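Local coordinates for japanin (Rhipicephalus appendiculatus, PDB 4BOE), which binds cholesterol in the pocket of a lipocalin fold and, as a salivary tick protein, blocks dendritic cell differentiation from monocytes, at residues A[98-103]-A[119-124]. Sequence-based numbering, arbitrary orientation.
Sequences DNDFLL and TLKYVD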
ATOM      1  N   ASP A  98       4.612   0.301 -12.371  1.00 31.94           N
ATOM      2  CA  ASP A  98       4.457   1.225 -13.484  1.00 31.68           C
ATOM      3  C   ASP A  98       4.190   2.610 -12.834  1.00 35.02           C
ATOM      4  O   ASP A  98       4.303   2.742 -11.613  1.00 32.36           O
ATOM      5  CB  ASP A  98       3.307   0.774 -14.394  1.00 34.22           C
ATOM      6  CG  ASP A  98       3.366   1.268 -15.837  1.00 48.27           C
ATOM      7  OD1 ASP A  98       3.957   2.348 -16.078  1.00 50.86           O
ATOM      8  OD2 ASP A  98       2.796   0.600 -16.714  1.00 53.07           O
ATOM      9  N   ASN A  99       3.824   3.617 -13.623  1.00 33.07           N
ATOM     10  CA  ASN A  99       3.544   4.958 -13.115  1.00 32.80           C
ATOM     11  C   ASN A  99       2.413   4.980 -12.100  1.00 36.08           C
ATOM     12  O   ASN A  99       2.446   5.799 -11.193  1.00 34.34           O
ATOM     13  CB  ASN A  99       3.166   5.901 -14.281  1.00 27.67           C
ATOM     14  CG  ASN A  99       4.307   6.128 -15.232  1.00 37.82           C
ATOM     15  OD1 ASN A  99       5.418   6.459 -14.808  1.00 35.68           O
ATOM     16  ND2 ASN A  99       4.061   5.962 -16.528  1.00 27.67           N
ATOM     17  N   ASP A 100       1.410   4.082 -12.253  1.00 31.75           N
ATOM     18  CA  ASP A 100       0.241   4.139 -11.425  1.00 31.07           C
ATOM     19  C   ASP A 100      -0.066   2.864 -10.654  1.00 31.31           C
ATOM     20  O   ASP A 100      -1.140   2.779 -10.068  1.00 29.23           O
ATOM     21  CB  ASP A 100      -0.936   4.603 -12.305  1.00 32.48           C
ATOM     22  CG  ASP A 100      -0.748   6.058 -12.787  1.00 42.84           C
ATOM     23  OD1 ASP A 100      -1.040   6.995 -12.006  1.00 42.74           O
ATOM     24  OD2 ASP A 100      -0.216   6.252 -13.881  1.00 46.22           O
ATOM     25  N   PHE A 101       0.880   1.935 -10.531  1.00 29.85           N
ATOM     26  CA  PHE A 101       0.666   0.765  -9.677  1.00 29.62           C
ATOM     27  C   PHE A 101       1.977   0.202  -9.142  1.00 31.62           C
ATOM     28  O   PHE A 101       3.040   0.417  -9.703  1.00 29.07           O
ATOM     29  CB  PHE A 101      -0.208  -0.325 -10.328  1.00 32.12           C
ATOM     30  CG  PHE A 101       0.563  -1.312 -11.159  1.00 35.05           C
ATOM     31  CD1 PHE A 101       1.146  -2.423 -10.576  1.00 38.58           C
ATOM     32  CD2 PHE A 101       0.779  -1.088 -12.513  1.00 37.22           C
ATOM     33  CE1 PHE A 101       1.960  -3.265 -11.313  1.00 40.09           C
ATOM     34  CE2 PHE A 101       1.578  -1.953 -13.256  1.00 39.35           C
ATOM     35  CZ  PHE A 101       2.169  -3.028 -12.649  1.00 37.95           C
ATOM     36  N   LEU A 102       1.871  -0.472  -8.000  1.00 28.81           N
ATOM     37  CA  LEU A 102       2.979  -1.109  -7.344  1.00 28.30           C
ATOM     38  C   LEU A 102       2.517  -2.425  -6.727  1.00 30.29           C
ATOM     39  O   LEU A 102       1.483  -2.466  -6.051  1.00 28.09           O
ATOM     40  CB  LEU A 102       3.507  -0.139  -6.272  1.00 27.63           C
ATOM     41  CG  LEU A 102       4.639  -0.626  -5.410  1.00 31.35           C
ATOM     42  CD1 LEU A 102       5.910  -0.913  -6.258  1.00 31.69           C
ATOM     43  CD2 LEU A 102       4.916   0.361  -4.306  1.00 33.47           C
ATOM     44  N   LEU A 103       3.281  -3.492  -6.953  1.00 28.17           N
ATOM     45  CA  LEU A 103       2.963  -4.804  -6.387  1.00 29.47           C
ATOM     46  C   LEU A 103       4.152  -5.241  -5.522  1.00 33.18           C
ATOM     47  O   LEU A 103       5.247  -5.432  -6.045  1.00 32.25           O
ATOM     48  CB  LEU A 103       2.683  -5.820  -7.514  1.00 29.44           C
ATOM     49  CG  LEU A 103       2.314  -7.230  -7.092  1.00 34.07           C
ATOM     50  CD1 LEU A 103       1.040  -7.246  -6.266  1.00 33.72           C
ATOM     51  CD2 LEU A 103       2.133  -8.112  -8.325  1.00 33.36           C
ATOM     52  N   THR A 119      -2.753   4.173  -7.988  1.00 26.81           N
ATOM     53  CA  THR A 119      -3.085   5.593  -7.816  1.00 26.96           C
ATOM     54  C   THR A 119      -4.560   5.826  -8.170  1.00 32.02           C
ATOM     55  O   THR A 119      -5.279   4.890  -8.557  1.00 29.31           O
ATOM     56  CB  THR A 119      -2.192   6.469  -8.696  1.00 31.06           C
ATOM     57  OG1 THR A 119      -2.511   6.145 -10.021  1.00 35.94           O
ATOM     58  CG2 THR A 119      -0.712   6.270  -8.428  1.00 27.84           C
ATOM     59  N   LEU A 120      -5.012   7.081  -8.047  1.00 33.84           N
ATOM     60  CA  LEU A 120      -6.404   7.465  -8.365  1.00 35.46           C
ATOM     61  C   LEU A 120      -6.860   7.054  -9.749  1.00 37.70           C
ATOM     62  O   LEU A 120      -8.044   6.811  -9.941  1.00 38.29           O
ATOM     63  CB  LEU A 120      -6.620   8.980  -8.227  1.00 36.47           C
ATOM     64  CG  LEU A 120      -8.085   9.406  -8.037  1.00 43.17           C
ATOM     65  CD1 LEU A 120      -8.608   8.990  -6.649  1.00 42.46           C
ATOM     66  CD2 LEU A 120      -8.237  10.895  -8.255  1.00 46.65           C
ATOM     67  N   LYS A 121      -5.939   6.976 -10.705  1.00 32.89           N
ATOM     68  CA  LYS A 121      -6.231   6.587 -12.072  1.00 33.03           C
ATOM     69  C   LYS A 121      -6.964   5.237 -12.170  1.00 38.20           C
ATOM     70  O   LYS A 121      -7.785   5.064 -13.069  1.00 37.27           O
ATOM     71  CB  LYS A 121      -4.916   6.545 -12.855  1.00 35.37           C
ATOM     72  CG  LYS A 121      -5.042   6.213 -14.313  1.00 42.11           C
ATOM     73  CD  LYS A 121      -3.681   6.183 -14.928  1.00 44.54           C
ATOM     74  CE  LYS A 121      -3.760   5.932 -16.412  1.00 51.95           C
ATOM     75  NZ  LYS A 121      -2.461   6.153 -17.081  1.00 61.73           N
ATOM     76  N   TYR A 122      -6.651   4.273 -11.279  1.00 34.84           N
ATOM     77  CA  TYR A 122      -7.244   2.952 -11.354  1.00 34.37           C
ATOM     78  C   TYR A 122      -8.145   2.556 -10.199  1.00 39.83           C
ATOM     79  O   TYR A 122      -8.498   1.385 -10.140  1.00 39.83           O
ATOM     80  CB  TYR A 122      -6.105   1.924 -11.475  1.00 35.77           C
ATOM     81  CG  TYR A 122      -5.136   2.141 -12.616  1.00 39.22           C
ATOM     82  CD1 TYR A 122      -5.597   2.399 -13.909  1.00 42.13           C
ATOM     83  CD2 TYR A 122      -3.786   1.843 -12.468  1.00 40.66           C
ATOM     84  CE1 TYR A 122      -4.716   2.506 -14.987  1.00 42.45           C
ATOM     85  CE2 TYR A 122      -2.905   1.891 -13.550  1.00 41.91           C
ATOM     86  CZ  TYR A 122      -3.369   2.253 -14.802  1.00 51.82           C
ATOM     87  OH  TYR A 122      -2.502   2.351 -15.872  1.00 59.48           O
ATOM     88  N   VAL A 123      -8.527   3.461  -9.282  1.00 39.41           N
ATOM     89  CA  VAL A 123      -9.309   3.046  -8.098  1.00 41.61           C
ATOM     90  C   VAL A 123     -10.678   2.417  -8.433  1.00 52.24           C
ATOM     91  O   VAL A 123     -11.108   1.483  -7.747  1.00 53.14           O
ATOM     92  CB  VAL A 123      -9.472   4.141  -7.002  1.00 43.96           C
ATOM     93  CG1 VAL A 123      -8.141   4.460  -6.344  1.00 42.93           C
ATOM     94  CG2 VAL A 123     -10.164   5.396  -7.511  1.00 43.38           C
ATOM     95  N   ASP A 124     -11.354   2.907  -9.454  1.00 51.47           N
ATOM     96  CA  ASP A 124     -12.674   2.346  -9.811  1.00 53.90           C
ATOM     97  C   ASP A 124     -12.573   1.238 -10.882  1.00 58.32           C
ATOM     98  O   ASP A 124     -13.595   0.675 -11.252  1.00 59.73           O
ATOM     99  CB  ASP A 124     -13.621   3.470 -10.293  1.00 57.34           C
ATOM    100  CG  ASP A 124     -13.093   4.288 -11.471  1.00 81.38           C
ATOM    101  OD1 ASP A 124     -11.857   4.273 -11.703  1.00 83.16           O
ATOM    102  OD2 ASP A 124     -13.916   4.936 -12.167  1.00 92.87           O
TER
HETATM  103  O   HOH W   1       0.445   2.469 -14.747  1.00 47.97           O
HETATM  104  O   HOH W   2      -0.358   4.792 -15.975  1.00 48.98           O
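At one end of the lipocalin barrel, the tight connection between antiparallel strands 91-98 and 101-106 meets the chain just after it leaves strand 114-118. Leu102 and Trp117 already pair through their backbones, and one more bond extends that pairing: Thr119 N donates to Asp100 O (3.0 Å), approaching from above the carbonyl plane.

Asp100 carries most of the contact, and its side chain can be followed outward. Asp100 CB lies against Thr119 OG1 and also sits 3.6 Å from Tyr122 CE2, meeting the phenol ring obliquely. With chi1 at -66°, CG lies anti to the carbonyl carbon, near both Thr119 OG1 and Lys121 CD. Asp100 OD1 accepts a hydrogen bond from Thr119 OG1 through its anti lone pair, at a short 2.6 Å. Thr119 chi1 (65°) places OG1 there, in the crowded position between its own N and carbonyl carbon; with its N bonded too, Thr119 grips Asp100 by both backbone and hydroxyl. OD2 turns to Lys121, whose fully extended chain crosses the aspartate at about a right angle, its CD packed against the carboxylate. The direct salt bridge from Asp100 OD2 to Lys121 NZ is long, at 3.9 Å, and a water bridges the two charges.

Behind this polar front, Tyr122 rests on Ile130 of helix 128-137, which Phe101 also touches, so the helix backs both segments. The phenol is tied to the turn through a second water, which lies 3.2 Å from Tyr122 OH and accepts the N-H of Asp100 at 3.1 Å from its N.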